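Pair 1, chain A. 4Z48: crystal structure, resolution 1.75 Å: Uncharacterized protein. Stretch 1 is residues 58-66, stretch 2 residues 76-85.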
# COMPACT_ATOMS: atom_id res chain seq x y z
N GLY A 58 6.87 0.66 -18.39
CA GLY A 58 7.37 0.33 -17.06
C GLY A 58 6.49 0.89 -15.96
O GLY A 58 6.99 1.28 -14.91
N LYS A 59 5.16 1.00 -16.23
CA LYS A 59 4.19 1.59 -15.29
C LYS A 59 3.47 0.52 -14.45
O LYS A 59 2.90 0.83 -13.40
CB LYS A 59 3.19 2.48 -16.04
CG LYS A 59 3.82 3.72 -16.69
CD LYS A 59 4.32 4.77 -15.68
CE LYS A 59 5.13 5.87 -16.33
NZ LYS A 59 6.48 5.41 -16.75
N ASP A 60 3.58 -0.74 -14.86
CA ASP A 60 3.04 -1.85 -14.04
C ASP A 60 4.05 -2.18 -12.95
O ASP A 60 5.26 -2.00 -13.16
CB ASP A 60 2.70 -3.08 -14.89
CG ASP A 60 1.68 -2.81 -15.97
OD1 ASP A 60 0.92 -1.82 -15.84
OD2 ASP A 60 1.64 -3.58 -16.93
N GLU A 61 3.56 -2.61 -11.78
CA GLU A 61 4.44 -2.92 -10.65
C GLU A 61 4.20 -4.35 -10.17
O GLU A 61 3.05 -4.69 -9.83
CB GLU A 61 4.21 -1.93 -9.48
CG GLU A 61 4.43 -0.46 -9.84
CD GLU A 61 4.18 0.59 -8.77
OE1 GLU A 61 4.09 0.24 -7.57
OE2 GLU A 61 4.10 1.78 -9.14
N TYR A 62 5.25 -5.20 -10.18
CA TYR A 62 5.10 -6.57 -9.65
C TYR A 62 5.76 -6.62 -8.29
O TYR A 62 6.84 -6.05 -8.12
CB TYR A 62 5.64 -7.68 -10.58
CG TYR A 62 4.86 -7.91 -11.87
CD1 TYR A 62 3.83 -7.05 -12.24
CD2 TYR A 62 5.20 -8.94 -12.74
CE1 TYR A 62 3.14 -7.22 -13.44
CE2 TYR A 62 4.53 -9.11 -13.96
CZ TYR A 62 3.50 -8.24 -14.30
OH TYR A 62 2.79 -8.41 -15.47
N SER A 63 5.13 -7.32 -7.33
CA SER A 63 5.65 -7.47 -5.98
C SER A 63 5.60 -8.92 -5.50
O SER A 63 4.67 -9.64 -5.85
CB SER A 63 4.86 -6.61 -4.99
OG SER A 63 5.10 -5.22 -5.15
N LEU A 64 6.60 -9.33 -4.70
CA LEU A 64 6.67 -10.63 -4.02
C LEU A 64 6.92 -10.35 -2.54
O LEU A 64 7.93 -9.72 -2.18
CB LEU A 64 7.74 -11.60 -4.62
CG LEU A 64 7.81 -13.00 -3.99
CD1 LEU A 64 6.66 -13.91 -4.50
CD2 LEU A 64 9.18 -13.65 -4.23
N ILE A 65 5.99 -10.80 -1.68
CA ILE A 65 6.09 -10.64 -0.23
C ILE A 65 6.35 -12.02 0.35
O ILE A 65 5.54 -12.91 0.14
CB ILE A 65 4.84 -9.95 0.40
CG1 ILE A 65 4.63 -8.54 -0.24
CG2 ILE A 65 5.00 -9.85 1.93
CD1 ILE A 65 3.31 -7.97 0.06
N VAL A 66 7.50 -12.20 1.04
CA VAL A 66 7.88 -13.49 1.61
C VAL A 66 7.97 -13.38 3.14
O VAL A 66 8.82 -12.64 3.65
CB VAL A 66 9.23 -14.02 1.04
CG1 VAL A 66 9.51 -15.42 1.57
CG2 VAL A 66 9.23 -14.03 -0.49
N THR A 76 4.89 -18.27 3.91
CA THR A 76 3.74 -17.62 3.23
C THR A 76 4.33 -16.63 2.23
O THR A 76 5.28 -15.92 2.54
CB THR A 76 2.77 -16.92 4.22
OG1 THR A 76 2.47 -17.82 5.28
CG2 THR A 76 1.46 -16.42 3.53
N LYS A 77 3.81 -16.65 1.01
CA LYS A 77 4.24 -15.78 -0.07
C LYS A 77 3.03 -15.18 -0.79
O LYS A 77 2.07 -15.90 -1.09
CB LYS A 77 5.11 -16.52 -1.09
CG LYS A 77 6.47 -17.01 -0.57
CD LYS A 77 7.08 -17.91 -1.62
CE LYS A 77 8.54 -18.18 -1.37
NZ LYS A 77 9.19 -18.78 -2.57
N TYR A 78 3.09 -13.88 -1.06
CA TYR A 78 2.10 -13.15 -1.86
C TYR A 78 2.75 -12.67 -3.13
O TYR A 78 3.80 -12.04 -3.07
CB TYR A 78 1.52 -11.95 -1.11
CG TYR A 78 0.55 -12.33 -0.03
CD1 TYR A 78 1.01 -12.79 1.21
CD2 TYR A 78 -0.82 -12.18 -0.21
CE1 TYR A 78 0.12 -13.12 2.23
CE2 TYR A 78 -1.72 -12.50 0.80
CZ TYR A 78 -1.24 -12.94 2.03
OH TYR A 78 -2.13 -13.25 3.03
N LEU A 79 2.13 -12.98 -4.28
CA LEU A 79 2.59 -12.52 -5.59
C LEU A 79 1.56 -11.50 -6.10
O LEU A 79 0.38 -11.80 -6.14
CB LEU A 79 2.78 -13.69 -6.58
CG LEU A 79 3.24 -13.34 -8.01
CD1 LEU A 79 4.54 -12.54 -8.01
CD2 LEU A 79 3.44 -14.59 -8.83
N VAL A 80 1.99 -10.26 -6.40
CA VAL A 80 1.06 -9.23 -6.85
C VAL A 80 1.51 -8.71 -8.20
O VAL A 80 2.68 -8.36 -8.36
CB VAL A 80 0.90 -8.05 -5.84
CG1 VAL A 80 -0.19 -7.08 -6.30
CG2 VAL A 80 0.68 -8.53 -4.40
N TRP A 81 0.60 -8.72 -9.18
CA TRP A 81 0.78 -8.16 -10.52
C TRP A 81 -0.19 -6.99 -10.62
O TRP A 81 -1.40 -7.19 -10.81
CB TRP A 81 0.54 -9.20 -11.62
CG TRP A 81 1.54 -10.31 -11.70
CD1 TRP A 81 2.65 -10.49 -10.94
CD2 TRP A 81 1.47 -11.44 -12.59
NE1 TRP A 81 3.29 -11.65 -11.30
CE2 TRP A 81 2.59 -12.25 -12.32
CE3 TRP A 81 0.58 -11.82 -13.62
CZ2 TRP A 81 2.85 -13.43 -13.02
CZ3 TRP A 81 0.82 -12.99 -14.31
CH2 TRP A 81 1.95 -13.79 -14.01
N SER A 82 0.32 -5.79 -10.34
CA SER A 82 -0.44 -4.55 -10.27
C SER A 82 -0.26 -3.79 -11.58
O SER A 82 0.87 -3.54 -12.00
CB SER A 82 -0.02 -3.75 -9.04
OG SER A 82 -0.88 -2.66 -8.76
N TYR A 83 -1.37 -3.51 -12.28
CA TYR A 83 -1.35 -2.89 -13.61
C TYR A 83 -1.79 -1.43 -13.63
O TYR A 83 -2.75 -1.04 -12.97
CB TYR A 83 -2.27 -3.67 -14.57
CG TYR A 83 -2.02 -5.16 -14.60
CD1 TYR A 83 -0.88 -5.68 -15.21
CD2 TYR A 83 -2.90 -6.04 -13.98
CE1 TYR A 83 -0.62 -7.05 -15.20
CE2 TYR A 83 -2.64 -7.41 -13.94
CZ TYR A 83 -1.51 -7.91 -14.57
OH TYR A 83 -1.29 -9.26 -14.59
N ARG A 84 -1.08 -0.62 -14.41
CA ARG A 84 -1.44 0.77 -14.61
C ARG A 84 -2.67 0.81 -15.50
O ARG A 84 -2.68 0.17 -16.56
CB ARG A 84 -0.27 1.57 -15.22
CG ARG A 84 -0.37 3.09 -15.00
CD ARG A 84 -0.24 3.51 -13.54
NE ARG A 84 1.13 3.39 -13.04
CZ ARG A 84 1.55 3.91 -11.88
NH1 ARG A 84 0.71 4.58 -11.11
NH2 ARG A 84 2.81 3.76 -11.50
N GLY A 85 -3.72 1.47 -15.02
CA GLY A 85 -4.97 1.61 -15.77
C GLY A 85 -6.08 0.72 -15.27
O GLY A 85 -5.85 -0.19 -14.46

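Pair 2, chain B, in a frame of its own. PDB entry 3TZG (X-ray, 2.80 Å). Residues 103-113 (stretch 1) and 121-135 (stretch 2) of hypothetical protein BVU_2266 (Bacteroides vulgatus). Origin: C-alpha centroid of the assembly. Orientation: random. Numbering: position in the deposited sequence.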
# COMPACT_ATOMS: atom_id res chain seq x y z
N GLY B 103 -2.00 19.44 6.43
CA GLY B 103 -2.68 19.01 7.64
C GLY B 103 -2.39 17.54 7.78
O GLY B 103 -1.22 17.13 7.75
N ASP B 104 -3.44 16.73 7.84
CA ASP B 104 -3.24 15.28 7.89
C ASP B 104 -3.22 14.71 6.44
O ASP B 104 -2.45 13.78 6.19
CB ASP B 104 -4.31 14.59 8.76
CG ASP B 104 -3.87 14.20 10.17
OD1 ASP B 104 -2.64 14.00 10.37
OD2 ASP B 104 -4.76 13.98 11.04
N THR B 105 -4.08 15.29 5.51
CA THR B 105 -4.28 14.96 4.08
C THR B 105 -2.96 14.76 3.33
O THR B 105 -2.03 15.56 3.49
CB THR B 105 -5.09 16.05 3.40
OG1 THR B 105 -6.19 16.38 4.24
CG2 THR B 105 -5.55 15.65 1.98
N ILE B 106 -2.89 13.66 2.52
CA ILE B 106 -1.71 13.26 1.74
C ILE B 106 -2.06 13.23 0.28
O ILE B 106 -3.00 12.56 -0.13
CB ILE B 106 -1.14 11.89 2.18
CG1 ILE B 106 -0.90 11.80 3.70
CG2 ILE B 106 0.14 11.53 1.41
CD1 ILE B 106 -0.62 10.41 4.20
N PHE B 107 -1.26 13.95 -0.51
CA PHE B 107 -1.34 14.00 -1.97
C PHE B 107 -0.23 13.16 -2.52
O PHE B 107 0.93 13.37 -2.14
CB PHE B 107 -1.26 15.46 -2.49
CG PHE B 107 -2.39 16.33 -2.02
CD1 PHE B 107 -2.33 16.99 -0.79
CD2 PHE B 107 -3.56 16.45 -2.77
CE1 PHE B 107 -3.40 17.76 -0.35
CE2 PHE B 107 -4.64 17.20 -2.30
CZ PHE B 107 -4.55 17.86 -1.10
N ILE B 108 -0.57 12.16 -3.35
CA ILE B 108 0.43 11.32 -4.01
C ILE B 108 0.26 11.52 -5.51
O ILE B 108 -0.83 11.31 -6.05
CB ILE B 108 0.34 9.82 -3.57
CG1 ILE B 108 0.45 9.69 -2.02
CG2 ILE B 108 1.41 8.99 -4.27
CD1 ILE B 108 0.35 8.33 -1.45
N ASN B 109 1.30 11.98 -6.18
CA ASN B 109 1.24 12.20 -7.63
C ASN B 109 2.37 11.45 -8.29
O ASN B 109 3.53 11.67 -7.93
CB ASN B 109 1.27 13.68 -7.99
CG ASN B 109 0.18 14.48 -7.31
OD1 ASN B 109 -0.96 14.54 -7.78
ND2 ASN B 109 0.48 15.07 -6.16
N SER B 110 2.02 10.52 -9.21
CA SER B 110 2.98 9.67 -9.93
C SER B 110 2.90 9.83 -11.43
O SER B 110 1.82 9.97 -12.00
CB SER B 110 2.75 8.21 -9.61
OG SER B 110 2.96 7.93 -8.23
N ASP B 111 4.07 9.80 -12.07
CA ASP B 111 4.20 9.84 -13.52
C ASP B 111 4.99 8.66 -13.96
O ASP B 111 6.08 8.39 -13.42
CB ASP B 111 4.81 11.15 -14.02
CG ASP B 111 3.77 12.22 -14.16
OD1 ASP B 111 2.99 12.14 -15.11
OD2 ASP B 111 3.69 13.10 -13.26
N TYR B 112 4.39 7.91 -14.89
CA TYR B 112 4.95 6.72 -15.50
C TYR B 112 5.41 6.99 -16.91
O TYR B 112 4.60 7.40 -17.74
CB TYR B 112 3.91 5.61 -15.52
CG TYR B 112 3.57 5.01 -14.18
CD1 TYR B 112 4.26 3.90 -13.70
CD2 TYR B 112 2.46 5.44 -13.46
CE1 TYR B 112 3.89 3.27 -12.52
CE2 TYR B 112 2.07 4.81 -12.28
CZ TYR B 112 2.80 3.73 -11.81
OH TYR B 112 2.43 3.10 -10.64
N ARG B 113 6.70 6.76 -17.18
CA ARG B 113 7.34 6.88 -18.49
C ARG B 113 8.08 5.58 -18.85
O ARG B 113 8.60 4.90 -17.97
CB ARG B 113 8.32 8.05 -18.52
CG ARG B 113 7.74 9.45 -18.68
CD ARG B 113 8.85 10.37 -18.25
NE ARG B 113 8.55 11.79 -18.15
CZ ARG B 113 9.50 12.72 -18.04
NH1 ARG B 113 10.79 12.38 -18.07
NH2 ARG B 113 9.18 14.00 -17.94
N LEU B 121 3.34 7.17 -20.27
CA LEU B 121 2.43 6.03 -20.25
C LEU B 121 1.20 6.23 -19.37
O LEU B 121 0.11 5.74 -19.75
CB LEU B 121 3.19 4.78 -19.72
CG LEU B 121 4.43 4.30 -20.49
CD1 LEU B 121 5.24 3.34 -19.65
CD2 LEU B 121 4.04 3.63 -21.77
N LYS B 122 1.37 6.84 -18.18
CA LYS B 122 0.31 6.96 -17.17
C LYS B 122 0.59 8.01 -16.10
O LYS B 122 1.74 8.19 -15.66
CB LYS B 122 0.20 5.59 -16.48
CG LYS B 122 -1.11 5.27 -15.81
CD LYS B 122 -1.02 3.87 -15.20
CE LYS B 122 -2.13 3.53 -14.21
NZ LYS B 122 -3.48 3.55 -14.84
N LYS B 123 -0.48 8.68 -15.64
CA LYS B 123 -0.47 9.63 -14.53
C LYS B 123 -1.48 9.15 -13.49
O LYS B 123 -2.61 8.82 -13.84
CB LYS B 123 -0.77 11.06 -15.00
CG LYS B 123 -0.37 12.14 -14.01
CD LYS B 123 -0.77 13.51 -14.48
CE LYS B 123 -0.28 14.56 -13.51
NZ LYS B 123 -0.75 15.95 -13.84
N VAL B 124 -1.06 9.05 -12.23
CA VAL B 124 -1.94 8.65 -11.12
C VAL B 124 -1.88 9.75 -10.05
O VAL B 124 -0.78 10.18 -9.68
CB VAL B 124 -1.62 7.27 -10.53
CG1 VAL B 124 -2.70 6.85 -9.55
CG2 VAL B 124 -1.47 6.21 -11.64
N GLN B 125 -3.05 10.24 -9.61
CA GLN B 125 -3.16 11.31 -8.61
C GLN B 125 -4.06 10.85 -7.48
O GLN B 125 -5.24 10.61 -7.69
CB GLN B 125 -3.68 12.60 -9.25
CG GLN B 125 -2.82 13.12 -10.38
CD GLN B 125 -3.46 14.30 -11.02
OE1 GLN B 125 -3.10 15.44 -10.74
NE2 GLN B 125 -4.45 14.07 -11.89
N GLY B 126 -3.50 10.70 -6.29
CA GLY B 126 -4.25 10.21 -5.16
C GLY B 126 -4.30 11.18 -4.02
O GLY B 126 -3.28 11.80 -3.71
N LYS B 127 -5.49 11.30 -3.39
CA LYS B 127 -5.77 12.15 -2.24
C LYS B 127 -6.21 11.27 -1.08
O LYS B 127 -7.20 10.57 -1.23
CB LYS B 127 -6.85 13.17 -2.61
CG LYS B 127 -6.98 14.32 -1.62
CD LYS B 127 -8.15 15.23 -1.97
CE LYS B 127 -8.29 16.33 -0.95
NZ LYS B 127 -9.53 17.12 -1.17
N TYR B 128 -5.48 11.28 0.04
CA TYR B 128 -5.81 10.49 1.23
C TYR B 128 -6.28 11.46 2.29
O TYR B 128 -5.51 12.33 2.67
CB TYR B 128 -4.59 9.67 1.69
CG TYR B 128 -4.19 8.61 0.69
CD1 TYR B 128 -3.55 8.94 -0.50
CD2 TYR B 128 -4.45 7.26 0.93
CE1 TYR B 128 -3.25 7.98 -1.46
CE2 TYR B 128 -4.16 6.28 -0.02
CZ TYR B 128 -3.56 6.65 -1.21
OH TYR B 128 -3.22 5.70 -2.13
N VAL B 129 -7.57 11.35 2.69
CA VAL B 129 -8.22 12.23 3.66
C VAL B 129 -8.50 11.45 4.95
O VAL B 129 -9.03 10.34 4.90
CB VAL B 129 -9.50 12.83 3.03
CG1 VAL B 129 -10.33 13.60 4.05
CG2 VAL B 129 -9.15 13.72 1.85
N PHE B 130 -8.09 12.02 6.10
CA PHE B 130 -8.17 11.40 7.44
C PHE B 130 -9.11 12.17 8.34
O PHE B 130 -9.22 13.39 8.19
CB PHE B 130 -6.77 11.38 8.10
CG PHE B 130 -5.72 10.64 7.30
CD1 PHE B 130 -5.10 11.23 6.20
CD2 PHE B 130 -5.38 9.33 7.62
CE1 PHE B 130 -4.20 10.51 5.42
CE2 PHE B 130 -4.46 8.62 6.85
CZ PHE B 130 -3.87 9.22 5.77
N ASP B 131 -9.73 11.49 9.29
CA ASP B 131 -10.62 12.15 10.24
C ASP B 131 -9.82 12.72 11.46
O ASP B 131 -8.58 12.67 11.47
CB ASP B 131 -11.72 11.17 10.71
CG ASP B 131 -11.26 9.92 11.45
OD1 ASP B 131 -10.11 9.92 11.95
OD2 ASP B 131 -12.08 8.97 11.57
N GLN B 132 -10.53 13.25 12.47
CA GLN B 132 -9.95 13.82 13.68
C GLN B 132 -9.04 12.81 14.41
O GLN B 132 -7.97 13.19 14.88
CB GLN B 132 -11.06 14.29 14.63
CG GLN B 132 -11.97 15.36 14.04
CD GLN B 132 -11.87 16.62 14.84
OE1 GLN B 132 -12.24 16.67 16.02
NE2 GLN B 132 -11.36 17.66 14.21
N LEU B 133 -9.43 11.52 14.46
CA LEU B 133 -8.69 10.46 15.15
C LEU B 133 -7.50 9.92 14.32
O LEU B 133 -6.82 9.00 14.79
CB LEU B 133 -9.62 9.31 15.53
CG LEU B 133 -10.29 9.42 16.90
CD1 LEU B 133 -11.44 10.43 16.88
CD2 LEU B 133 -10.86 8.09 17.31
N GLY B 134 -7.25 10.48 13.15
CA GLY B 134 -6.15 10.06 12.30
C GLY B 134 -6.44 8.86 11.41
O GLY B 134 -5.55 8.38 10.71
N ARG B 135 -7.70 8.39 11.42
CA ARG B 135 -8.16 7.25 10.62
C ARG B 135 -8.36 7.65 9.18
O ARG B 135 -8.93 8.70 8.93
CB ARG B 135 -9.47 6.68 11.19
CG ARG B 135 -9.28 6.03 12.55
CD ARG B 135 -10.58 5.54 13.12
NE ARG B 135 -11.52 6.63 13.36
CZ ARG B 135 -12.66 6.50 14.02
NH1 ARG B 135 -12.99 5.34 14.56
NH2 ARG B 135 -13.46 7.54 14.18
O HOH W 1 -6.84 14.77 6.17

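The sharpest difference between these two antiparallel strand pairs lies at the end of the pair where Asp60(A) and Thr105(B) superpose. In pair 1 the junction is polar and direct: Asp60(A) OD1 accepts a hydrogen bond from Arg84(A) N at 2.7 Å, and Glu61(A) OE2 forms a salt bridge with Arg84(A) NH2 at 3.3 Å. In pair 2 the matching positions are Thr105(B), Ile106(B) and Phe130(B), and charge gives way to a water and an apolar contact. The shorter threonine does not reach across as the aspartate does; instead one water lies 2.6 Å from Thr105(B) OG1 and accepts a hydrogen bond from Phe130(B) N at 3.0 Å. Where glutamate meets arginine in pair 1, Ile106(B) CD1 packs 3.8 Å from Phe130(B) CE1.

Beneath this divergence the backbones are nearly identical, superposing with an RMSD of 0.5 Å over 14 central residues. The strands run at 173° in pair 1 and 169° in pair 2, each with a closest axial approach of 4.7 Å. Hydrogen-bonded pairs alternate with non-hydrogen-bonded ones, and the register is conserved: Glu61(A)–Ser82(A), Ser63(A)–Val80(A) and Ile65(A)–Tyr78(A) match Ile106(B)–Tyr128(B), Ile108(B)–Gly126(B) and Ser110(B)–Val124(B). At the central pair, Val80(A) N donates to Ser63(A) O at 2.8 Å, and Gly126(B) N to Ile108(B) O at 2.7 Å.

That central pair shows how side-chain bulk can be redistributed on one face. In pair 1 Ser63(A) CB lies 4.3 Å from Val80(A) CB, a small side chain facing a modest one. In pair 2 isoleucine faces a glycine, and the neighbouring Tyr128(B) occupies the space: Ile108(B) CD1 lies 3.6 Å from Tyr128(B) CE1. A CB on Gly126(B) would be crowded by Tyr128(B) CE1, at 3.4 Å. The tyrosine's counterpart in pair 1 is the much smaller Ser82(A).

The other face is built from non-hydrogen-bonded pairs. Tyr62(A) stacks face to face on the five-membered ring of Trp81(A), with centroids 3.9 Å apart and planes at 16°. At the same positions Phe107(B) meets an aliphatic lysine stem, its CE2 3.8 Å from Lys127(B) CG. One step along, Leu64(A) CD1 lies 4.3 Å from Leu79(A) CD1, whereas Asn109(B) OD1 approaches Gln125(B) CG at 3.5 Å. The general principle is that backbone hydrogen bonds fix the frame, while stacked rings, aliphatic stems, a salt bridge or a water can each fill the positions it offers.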